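Long-range contacts in secretion activator protein, hypothetical (Brucella abortus bv. 1 str. 9-941, PDB 7DNP), which probably cleaves peptidoglycan as a glycoside hydrolase family 108 muramidase, an autolysin associated with the type IV secretion system: residues A80-A85 against R129-L134; D136-W141 against T156-R161; M33-A38 against K54-T59. All blocks are in the same frame, centred on the assembly; numbering follows the deposited sequence.

Contact 1: residues A80-A85 against R129-L134; sequences AGVDHA and RIINEL
Val82 and Ala85, in the first turn of helix 82-93, pack against Ile130, Ile131 and Leu134 of helix 127-142, joining a helix of the lysozyme-like glycoside hydrolase 108 region to one of the predicted peptidoglycan domain in a mostly helical chain. All the residues that touch are buried, and the side-chain packing is entirely apolar. The tight part lies at the helix start. Gly81 occupies the N-cap with a phi of 87°, a backbone shape that suits glycine, and its lack of a side chain lets Ile131 approach the backbone directly: CD1 of Ile131 comes within 3.5 Å of Gly81 C. The same methyl lies 3.7 Å from Val82 N, so the isoleucine tip lies over the peptide that opens the helix. Ile131 also touches Ala166, Leu167 and Ser170 of helix 148-170.

Beside this point, Val82 and Ile130 meet obliquely, branch against branch, with CG2 of Val82 3.8 Å from CG2 of Ile130. In Ile130 CG1 sits beside the backbone N (chi1 -64°), leaving CG2 anti to that N and turned to the valine; both beta-branched side chains offer compact, stiff surfaces. One turn on, the packing is wider. Ala85 has only CB to offer, 4.1 Å from CD2 of Leu134, and its small size matches a longer leucine reaching in from the facing helix, where Leu134 also meets Met101 and Phe89.

On the far, solvent side of helix 127-142, the exposed Arg129 forms a long salt bridge with the partly exposed Glu133, as expected for charged residues on an outer helix face. Behind the tight end, Asp83 OD2 is bound by Thr5 OG1 and Ala2 N, while its OD1 takes a weak hydrogen bond from the N-cap itself, Gly81 N to Asp83 OD1, at 2.7 Å.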
loop_
_atom_site.group_PDB
_atom_site.type_symbol
_atom_site.label_atom_id
_atom_site.label_comp_id
_atom_site.label_asym_id
_atom_site.label_seq_id
_atom_site.Cartn_x
_atom_site.Cartn_y
_atom_site.Cartn_z
ATOM N N ALA A 80 -3.847 -2.102 14.299
ATOM C CA ALA A 80 -3.364 -0.754 14.043
ATOM C C ALA A 80 -1.860 -0.774 13.796
ATOM O O ALA A 80 -1.114 -1.499 14.462
ATOM C CB ALA A 80 -3.698 0.164 15.221
ATOM N N GLY A 81 -1.423 0.011 12.831
ATOM C CA GLY A 81 -0.027 0.004 12.404
ATOM C C GLY A 81 0.286 -1.030 11.350
ATOM O O GLY A 81 0.863 -0.707 10.312
ATOM N N VAL A 82 -0.070 -2.290 11.615
ATOM C CA VAL A 82 0.018 -3.316 10.581
ATOM C C VAL A 82 -0.816 -2.912 9.373
ATOM O O VAL A 82 -0.401 -3.103 8.223
ATOM C CB VAL A 82 -0.427 -4.683 11.135
ATOM C CG1 VAL A 82 -0.494 -5.711 10.015
ATOM C CG2 VAL A 82 0.517 -5.150 12.240
ATOM N N ASP A 83 -2.006 -2.353 9.620
ATOM C CA ASP A 83 -2.865 -1.909 8.527
ATOM C C ASP A 83 -2.148 -0.899 7.637
ATOM O O ASP A 83 -2.145 -1.034 6.409
ATOM C CB ASP A 83 -4.173 -1.328 9.080
ATOM C CG ASP A 83 -3.962 -0.348 10.232
ATOM O OD1 ASP A 83 -2.813 0.059 10.498
ATOM O OD2 ASP A 83 -4.970 0.029 10.873
ATOM N N HIS A 84 -1.497 0.099 8.244
ATOM C CA HIS A 84 -0.850 1.148 7.456
ATOM C C HIS A 84 0.333 0.604 6.666
ATOM O O HIS A 84 0.508 0.943 5.489
ATOM C CB HIS A 84 -0.402 2.297 8.359
ATOM C CG HIS A 84 0.312 3.392 7.627
ATOM N ND1 HIS A 84 -0.328 4.242 6.753
ATOM C CD2 HIS A 84 1.614 3.766 7.631
ATOM C CE1 HIS A 84 0.547 5.099 6.254
ATOM N NE2 HIS A 84 1.732 4.830 6.768
ATOM N N ALA A 85 1.161 -0.229 7.300
ATOM C CA ALA A 85 2.298 -0.816 6.600
ATOM C C ALA A 85 1.841 -1.643 5.405
ATOM O O ALA A 85 2.469 -1.614 4.342
ATOM C CB ALA A 85 3.114 -1.685 7.558
ATOM N N ARG A 129 6.375 -6.095 15.724
ATOM C CA ARG A 129 7.212 -7.102 15.082
ATOM C C ARG A 129 6.746 -7.374 13.656
ATOM O O ARG A 129 7.567 -7.463 12.734
ATOM C CB ARG A 129 7.212 -8.390 15.905
ATOM C CG ARG A 129 7.851 -9.572 15.190
ATOM C CD ARG A 129 7.997 -10.772 16.114
ATOM N NE ARG A 129 9.318 -10.824 16.735
ATOM C CZ ARG A 129 9.619 -10.262 17.903
ATOM N NH1 ARG A 129 8.691 -9.604 18.588
ATOM N NH2 ARG A 129 10.849 -10.362 18.388
ATOM N N ILE A 130 5.432 -7.513 13.456
ATOM C CA ILE A 130 4.898 -7.675 12.106
ATOM C C ILE A 130 5.290 -6.491 11.233
ATOM O O ILE A 130 5.726 -6.661 10.086
ATOM C CB ILE A 130 3.368 -7.854 12.152
ATOM C CG1 ILE A 130 3.002 -9.149 12.877
ATOM C CG2 ILE A 130 2.785 -7.834 10.739
ATOM C CD1 ILE A 130 1.521 -9.464 12.841
ATOM N N ILE A 131 5.155 -5.274 11.768
ATOM C CA ILE A 131 5.464 -4.072 10.997
ATOM C C ILE A 131 6.922 -4.078 10.555
ATOM O O ILE A 131 7.235 -3.815 9.387
ATOM C CB ILE A 131 5.135 -2.808 11.811
ATOM C CG1 ILE A 131 3.622 -2.669 12.000
ATOM C CG2 ILE A 131 5.720 -1.572 11.126
ATOM C CD1 ILE A 131 3.235 -1.681 13.085
ATOM N N ASN A 132 7.836 -4.376 11.486
ATOM C CA ASN A 132 9.258 -4.351 11.151
ATOM C C ASN A 132 9.608 -5.448 10.158
ATOM O O ASN A 132 10.362 -5.210 9.204
ATOM C CB ASN A 132 10.109 -4.482 12.415
ATOM C CG ASN A 132 10.222 -3.175 13.174
ATOM O OD1 ASN A 132 10.550 -2.140 12.600
ATOM N ND2 ASN A 132 9.933 -3.213 14.470
ATOM N N GLU A 133 9.067 -6.652 10.356
ATOM C CA GLU A 133 9.414 -7.758 9.469
ATOM C C GLU A 133 8.808 -7.583 8.082
ATOM O O GLU A 133 9.425 -7.981 7.088
ATOM C CB GLU A 133 8.973 -9.084 10.083
ATOM C CG GLU A 133 9.919 -9.561 11.172
ATOM C CD GLU A 133 9.452 -10.826 11.843
ATOM O OE1 GLU A 133 8.773 -11.636 11.180
ATOM O OE2 GLU A 133 9.773 -11.012 13.035
ATOM N N LEU A 134 7.613 -6.987 7.993
ATOM C CA LEU A 134 7.013 -6.738 6.684
ATOM C C LEU A 134 7.783 -5.667 5.920
ATOM O O LEU A 134 8.013 -5.803 4.713
ATOM C CB LEU A 134 5.546 -6.336 6.840
ATOM C CG LEU A 134 4.794 -5.985 5.550
ATOM C CD1 LEU A 134 4.675 -7.195 4.624
ATOM C CD2 LEU A 134 3.419 -5.411 5.867
#

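Contact 2: residues D136-W141 against T156-R161; sequences DARLAW and TSRVSR
Arg138 and Val159 run alongside each other, pointing opposite ways, which brings the valine methyl CG2 over one face of the arginine's guanidinium. The methyl stands 3.8 Å above that plane, displaced toward the rim, and lies 3.9 Å from Arg138 NE. The arginine can reach this far because its chain is extended, with NE anti to CB (chi3 -179°), and its aliphatic part serves as an apolar partner on the way.

At its end Arg138 meets Arg158 at about a right angle, the two guanidinium planes 66° apart. Arg158 NE lies at the edge of the Arg138 group, 3.6 Å from NH2. Two like charges so close would be expected to repel, but Asp88 of helix 82-93 is shared by both: its OD2 forms salt bridges with Arg138 NH1 and Arg158 NE, and probably offsets the repulsion. His92 of the same helix touches both arginine side chains.

Toward the more open side, Leu139 lies obliquely against Val159, with CG 4.1 Å from Val159 CG1, and runs across Thr156 at about a right angle, its CD2 3.9 Å from Thr156 OG1. That hydroxyl is hydrogen-bonded to Gly152 O one turn earlier, so it can lie against the leucine methyl with its polar need already met.

The axes of the two short segments are 10.5 Å apart and run 171° to one another, the geometry of an antiparallel helical hairpin. Trp141, near the hairpin's turn, belongs to the ligand pocket, and the Arg158 side chain comes to about 4 Å from the muropeptide, consistent with the hairpin forming one helical side of that site.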
loop_
_atom_site.group_PDB
_atom_site.type_symbol
_atom_site.label_atom_id
_atom_site.label_comp_id
_atom_site.label_asym_id
_atom_site.label_seq_id
_atom_site.Cartn_x
_atom_site.Cartn_y
_atom_site.Cartn_z
ATOM N N ASP A 136 10.954 -4.941 6.296
ATOM C CA ASP A 136 12.210 -5.569 5.885
ATOM C C ASP A 136 11.994 -6.463 4.673
ATOM O O ASP A 136 12.763 -6.421 3.706
ATOM C CB ASP A 136 12.804 -6.395 7.032
ATOM C CG ASP A 136 13.382 -5.548 8.150
ATOM O OD1 ASP A 136 13.538 -4.315 7.992
ATOM O OD2 ASP A 136 13.677 -6.137 9.209
ATOM N N ALA A 137 10.964 -7.312 4.727
ATOM C CA ALA A 137 10.660 -8.196 3.605
ATOM C C ALA A 137 10.322 -7.408 2.347
ATOM O O ALA A 137 10.597 -7.864 1.231
ATOM C CB ALA A 137 9.506 -9.128 3.977
ATOM N N ARG A 138 9.726 -6.224 2.504
ATOM C CA ARG A 138 9.440 -5.376 1.353
ATOM C C ARG A 138 10.729 -4.867 0.721
ATOM O O ARG A 138 10.885 -4.891 -0.508
ATOM C CB ARG A 138 8.547 -4.213 1.785
ATOM C CG ARG A 138 8.203 -3.219 0.689
ATOM C CD ARG A 138 7.301 -2.130 1.254
ATOM N NE ARG A 138 6.912 -1.148 0.249
ATOM C CZ ARG A 138 6.193 -0.066 0.513
ATOM N NH1 ARG A 138 5.789 0.170 1.756
ATOM N NH2 ARG A 138 5.890 0.786 -0.457
ATOM N N LEU A 139 11.665 -4.401 1.551
ATOM C CA LEU A 139 12.950 -3.926 1.045
ATOM C C LEU A 139 13.710 -5.038 0.336
ATOM O O LEU A 139 14.288 -4.823 -0.736
ATOM C CB LEU A 139 13.789 -3.365 2.193
ATOM C CG LEU A 139 13.518 -1.915 2.594
ATOM C CD1 LEU A 139 14.118 -1.616 3.964
ATOM C CD2 LEU A 139 14.075 -0.971 1.539
ATOM N N ALA A 140 13.726 -6.235 0.926
ATOM C CA ALA A 140 14.413 -7.360 0.305
ATOM C C ALA A 140 13.781 -7.721 -1.036
ATOM O O ALA A 140 14.483 -8.092 -1.985
ATOM C CB ALA A 140 14.399 -8.567 1.247
ATOM N N TRP A 141 12.454 -7.612 -1.135
ATOM C CA TRP A 141 11.791 -7.939 -2.393
ATOM C C TRP A 141 12.049 -6.870 -3.452
ATOM O O TRP A 141 12.260 -7.194 -4.626
ATOM C CB TRP A 141 10.291 -8.129 -2.166
ATOM C CG TRP A 141 9.523 -8.370 -3.431
ATOM C CD1 TRP A 141 9.437 -9.542 -4.134
ATOM C CD2 TRP A 141 8.734 -7.413 -4.148
ATOM N NE1 TRP A 141 8.644 -9.369 -5.243
ATOM C CE2 TRP A 141 8.199 -8.073 -5.274
ATOM C CE3 TRP A 141 8.428 -6.064 -3.946
ATOM C CZ2 TRP A 141 7.376 -7.428 -6.195
ATOM C CZ3 TRP A 141 7.607 -5.425 -4.864
ATOM C CH2 TRP A 141 7.092 -6.108 -5.973
ATOM N N THR A 156 13.754 3.179 -0.673
ATOM C CA THR A 156 14.260 2.949 0.675
ATOM C C THR A 156 13.785 4.034 1.630
ATOM O O THR A 156 13.390 3.747 2.765
ATOM C CB THR A 156 15.788 2.883 0.648
ATOM O OG1 THR A 156 16.200 1.823 -0.220
ATOM C CG2 THR A 156 16.346 2.632 2.040
ATOM N N SER A 157 13.792 5.286 1.172
ATOM C CA SER A 157 13.324 6.387 2.005
ATOM C C SER A 157 11.822 6.287 2.252
ATOM O O SER A 157 11.347 6.575 3.357
ATOM C CB SER A 157 13.698 7.717 1.345
ATOM O OG SER A 157 13.153 8.818 2.043
ATOM N N ARG A 158 11.064 5.858 1.240
ATOM C CA ARG A 158 9.624 5.689 1.404
ATOM C C ARG A 158 9.307 4.635 2.459
ATOM O O ARG A 158 8.454 4.849 3.326
ATOM C CB ARG A 158 8.985 5.318 0.063
ATOM C CG ARG A 158 7.543 4.849 0.176
ATOM C CD ARG A 158 6.934 4.588 -1.194
ATOM N NE ARG A 158 5.499 4.328 -1.102
ATOM C CZ ARG A 158 4.641 4.519 -2.100
ATOM N NH1 ARG A 158 5.068 4.979 -3.270
ATOM N NH2 ARG A 158 3.349 4.259 -1.926
ATOM N N VAL A 159 9.988 3.485 2.402
ATOM C CA VAL A 159 9.719 2.420 3.366
ATOM C C VAL A 159 10.058 2.879 4.776
ATOM O O VAL A 159 9.328 2.587 5.732
ATOM C CB VAL A 159 10.485 1.137 2.989
ATOM C CG1 VAL A 159 10.241 0.050 4.032
ATOM C CG2 VAL A 159 10.065 0.649 1.611
ATOM N N SER A 160 11.159 3.622 4.925
ATOM C CA SER A 160 11.545 4.120 6.239
ATOM C C SER A 160 10.462 5.013 6.835
ATOM O O SER A 160 10.139 4.901 8.024
ATOM C CB SER A 160 12.872 4.873 6.144
ATOM O OG SER A 160 13.286 5.332 7.419
ATOM N N ARG A 161 9.880 5.898 6.023
ATOM C CA ARG A 161 8.834 6.783 6.525
ATOM C C ARG A 161 7.564 6.011 6.852
ATOM O O ARG A 161 6.870 6.327 7.827
ATOM C CB ARG A 161 8.540 7.883 5.505
ATOM C CG ARG A 161 7.710 9.019 6.068
ATOM C CD ARG A 161 6.738 9.570 5.030
ATOM N NE ARG A 161 7.339 9.679 3.703
ATOM C CZ ARG A 161 6.927 8.997 2.638
ATOM N NH1 ARG A 161 5.910 8.149 2.746
ATOM N NH2 ARG A 161 7.531 9.158 1.467
#

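Contact 3: residues M33-A38 against K54-T59; sequences MGITLA and KALTKT. With H9U ((2R)-2-[[(2S)-2-[[(2R)-2-[(2R,3S,4R,5R,6S)-5-acetamido-3-[(2S,3R,4R,5S,6R)-3-acetamido-6-(hydroxymethyl)-4,5-bis(oxidanyl)oxan-2-yl]oxy-2-(hydroxymethyl)-6-oxidanyl-oxan-4-yl]oxypropanoyl]amino]propanoyl]amino]pentanedioic acid), chain B.
Met33 and Ile35, which face Leu56 and Lys58, lie at and just past the tip of a beta hairpin joining strands 31-32 and 35-36, where Met33 and Gly34 both have positive phi (54° and 87°), as in a type I' turn. The hairpin ends the small three-stranded antiparallel sheet beside the lysozyme-like helices.

Met33 bends at its last torsion, and its CE drops onto the backbone leading into helix 58-70, 3.5 Å from Leu56 O. Its sulphur lies across Lys58, 3.7 Å from CA; the flexible thioether suits such an uneven surface. Leu56 sends CD2 against the branch point of Ile35, at 3.6 Å from CB, the two side chains crossing at about a right angle. Lys58 instead leads its amine away, toward a cation-pi contact with Phe14.

On the sugar side, glycine suits position 34 because any side chain would crowd the carbonyl before it and O08 of the bound muropeptide. That hydroxyl donates to Gly34 O at 2.7 Å, while Thr36 N binds the N-acetylglucosamine acetamide oxygen O12 at 3.2 Å, with an N-H...O angle of 164°.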
loop_
_atom_site.group_PDB
_atom_site.type_symbol
_atom_site.label_atom_id
_atom_site.label_comp_id
_atom_site.label_asym_id
_atom_site.label_seq_id
_atom_site.Cartn_x
_atom_site.Cartn_y
_atom_site.Cartn_z
ATOM N N MET A 33 -2.466 11.747 -8.092
ATOM C CA MET A 33 -2.611 11.404 -6.678
ATOM C C MET A 33 -2.189 9.961 -6.417
ATOM O O MET A 33 -2.745 9.276 -5.552
ATOM C CB MET A 33 -4.042 11.655 -6.195
ATOM C CG MET A 33 -4.505 13.082 -6.419
ATOM S SD MET A 33 -6.291 13.256 -6.385
ATOM C CE MET A 33 -6.721 12.582 -7.993
ATOM N N GLY A 34 -1.204 9.486 -7.179
ATOM C CA GLY A 34 -0.698 8.139 -7.046
ATOM C C GLY A 34 -1.434 7.089 -7.850
ATOM O O GLY A 34 -0.961 5.948 -7.925
ATOM N N ILE A 35 -2.564 7.430 -8.459
ATOM C CA ILE A 35 -3.379 6.468 -9.196
ATOM C C ILE A 35 -2.833 6.329 -10.613
ATOM O O ILE A 35 -2.735 7.318 -11.348
ATOM C CB ILE A 35 -4.853 6.896 -9.213
ATOM C CG1 ILE A 35 -5.365 7.091 -7.785
ATOM C CG2 ILE A 35 -5.699 5.874 -9.960
ATOM C CD1 ILE A 35 -5.535 5.798 -7.027
ATOM N N THR A 36 -2.494 5.100 -11.006
ATOM C CA THR A 36 -1.954 4.857 -12.335
ATOM C C THR A 36 -3.076 4.653 -13.345
ATOM O O THR A 36 -4.255 4.513 -12.998
ATOM C CB THR A 36 -1.044 3.630 -12.356
ATOM O OG1 THR A 36 -1.841 2.442 -12.245
ATOM C CG2 THR A 36 -0.037 3.684 -11.217
ATOM N N LEU A 37 -2.685 4.611 -14.621
ATOM C CA LEU A 37 -3.662 4.454 -15.691
ATOM C C LEU A 37 -4.328 3.085 -15.633
ATOM O O LEU A 37 -5.542 2.969 -15.846
ATOM C CB LEU A 37 -2.989 4.675 -17.044
ATOM C CG LEU A 37 -3.900 4.716 -18.266
ATOM C CD1 LEU A 37 -3.438 5.805 -19.219
ATOM C CD2 LEU A 37 -3.927 3.367 -18.962
ATOM N N ALA A 38 -3.551 2.037 -15.348
ATOM C CA ALA A 38 -4.111 0.691 -15.289
ATOM C C ALA A 38 -5.099 0.562 -14.142
ATOM O O ALA A 38 -6.118 -0.129 -14.257
ATOM C CB ALA A 38 -2.991 -0.338 -15.145
ATOM N N LYS A 54 -5.391 12.440 -15.926
ATOM C CA LYS A 54 -5.140 13.837 -15.590
ATOM C C LYS A 54 -6.373 14.516 -14.998
ATOM O O LYS A 54 -6.242 15.387 -14.130
ATOM C CB LYS A 54 -4.655 14.582 -16.836
ATOM C CG LYS A 54 -4.070 15.951 -16.573
ATOM C CD LYS A 54 -3.284 16.448 -17.779
ATOM C CE LYS A 54 -2.459 17.681 -17.440
ATOM N NZ LYS A 54 -3.264 18.934 -17.535
ATOM N N ALA A 55 -7.573 14.128 -15.433
ATOM C CA ALA A 55 -8.799 14.726 -14.918
ATOM C C ALA A 55 -9.347 14.026 -13.676
ATOM O O ALA A 55 -10.374 14.464 -13.150
ATOM C CB ALA A 55 -9.879 14.744 -16.009
ATOM N N LEU A 56 -8.698 12.965 -13.195
ATOM C CA LEU A 56 -9.191 12.220 -12.039
ATOM C C LEU A 56 -9.483 13.142 -10.861
ATOM O O LEU A 56 -8.671 14.005 -10.517
ATOM C CB LEU A 56 -8.167 11.162 -11.626
ATOM C CG LEU A 56 -8.578 10.217 -10.491
ATOM C CD1 LEU A 56 -9.830 9.449 -10.862
ATOM C CD2 LEU A 56 -7.446 9.255 -10.156
ATOM N N THR A 57 -10.650 12.955 -10.247
ATOM C CA THR A 57 -11.047 13.715 -9.071
ATOM C C THR A 57 -10.511 13.051 -7.806
ATOM O O THR A 57 -10.248 11.849 -7.769
ATOM C CB THR A 57 -12.572 13.836 -8.966
ATOM O OG1 THR A 57 -13.134 12.571 -8.580
ATOM C CG2 THR A 57 -13.189 14.285 -10.290
ATOM N N LYS A 58 -10.362 13.860 -6.754
ATOM C CA LYS A 58 -9.925 13.315 -5.473
ATOM C C LYS A 58 -10.969 12.375 -4.879
ATOM O O LYS A 58 -10.609 11.398 -4.215
ATOM C CB LYS A 58 -9.602 14.449 -4.498
ATOM C CG LYS A 58 -8.944 13.994 -3.204
ATOM C CD LYS A 58 -8.483 15.179 -2.356
ATOM C CE LYS A 58 -7.686 14.711 -1.146
ATOM N NZ LYS A 58 -7.420 15.815 -0.177
ATOM N N THR A 59 -12.257 12.641 -5.115
ATOM C CA THR A 59 -13.297 11.743 -4.624
ATOM C C THR A 59 -13.157 10.354 -5.232
ATOM O O THR A 59 -13.233 9.344 -4.524
ATOM C CB THR A 59 -14.683 12.315 -4.925
ATOM O OG1 THR A 59 -14.897 13.483 -4.132
ATOM C CG2 THR A 59 -15.771 11.288 -4.598
HETATM C C22 H9U B . 2.826 2.826 -8.266
HETATM C C24 H9U B . 5.105 3.680 -8.550
HETATM C C26 H9U B . 2.391 4.234 -7.809
HETATM C C28 H9U B . 4.628 5.102 -8.213
HETATM C C23 H9U B . 4.023 2.864 -9.139
HETATM C C25 H9U B . 1.391 0.961 -8.498
HETATM C C27 H9U B . -0.144 0.761 -8.518
HETATM C C29 H9U B . -0.501 -0.629 -8.153
HETATM C C30 H9U B . 0.220 -1.628 -8.964
HETATM C C31 H9U B . 1.734 -1.412 -8.824
HETATM C C32 H9U B . 5.224 1.098 -10.415
HETATM C C33 H9U B . 1.393 4.132 -6.699
HETATM C C34 H9U B . 2.498 -2.450 -9.590
HETATM C C35 H9U B . 7.600 3.498 -8.959
HETATM C C36 H9U B . 6.243 0.080 -9.917
HETATM C C37 H9U B . -1.831 2.630 -7.790
HETATM C C38 H9U B . 4.346 0.495 -11.499
HETATM C C39 H9U B . 7.154 -1.291 -7.999
HETATM C C40 H9U B . 8.817 3.635 -9.869
HETATM C C41 H9U B . -2.352 3.478 -6.631
HETATM C C42 H9U B . 6.564 -2.668 -8.283
HETATM C C43 H9U B . 6.289 -4.608 -9.909
HETATM C C44 H9U B . 7.319 -1.118 -6.502
HETATM C C45 H9U B . 5.032 -4.418 -10.746
HETATM C C46 H9U B . 7.294 -5.393 -10.738
HETATM C C47 H9U B . 7.112 -6.898 -10.550
HETATM C C48 H9U B . 8.151 -7.690 -11.340
HETATM N N18 H9U B . 6.284 3.819 -9.456
HETATM N N19 H9U B . -0.769 1.673 -7.508
HETATM N N20 H9U B . 6.200 -0.319 -8.505
HETATM N N21 H9U B . 6.838 -3.299 -9.578
HETATM O O01 H9U B . 1.736 2.209 -8.989
HETATM O O02 H9U B . 3.490 5.061 -7.297
HETATM O O03 H9U B . 2.081 -0.069 -9.293
HETATM O O04 H9U B . 4.461 1.452 -9.281
HETATM O O05 H9U B . 4.237 5.734 -9.364
HETATM O O06 H9U B . -1.959 -0.841 -8.287
HETATM O O07 H9U B . -0.110 -2.955 -8.514
HETATM O O08 H9U B . 1.143 5.440 -6.257
HETATM O O09 H9U B . 2.171 -2.358 -10.948
HETATM O O10 H9U B . 7.741 3.125 -7.841
HETATM O O11 H9U B . 7.056 -0.373 -10.648
HETATM O O12 H9U B . -2.297 2.759 -8.878
HETATM O O13 H9U B . 5.886 -3.194 -7.461
HETATM O O14 H9U B . 4.070 -5.224 -10.619
HETATM O O15 H9U B . 4.960 -3.461 -11.562
HETATM O O16 H9U B . 9.021 -7.076 -12.015
HETATM O O17 H9U B . 8.130 -8.950 -11.314
#

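In the fold
Contacts 1 and 2 follow one another along helix 127-142, their centres 12 Å apart, and tie it first to helix 82-93 and then to helix 148-170. Contact 3 lies across the chain's centre from contact 1, about 27 Å from it and 24 Å from contact 2, measured between centres. The sugars of the bound muropeptide lie between contacts 2 and 3, whose nearest atoms are about 8 Å apart: contact 3 grips the sugars from the sheet, while the Arg158 side chain of contact 2 comes to about 4 Å from the ligand on the helical side. Contact 1 stands farther back, the Leu134 side chain about 13 Å away, within the buried helical core.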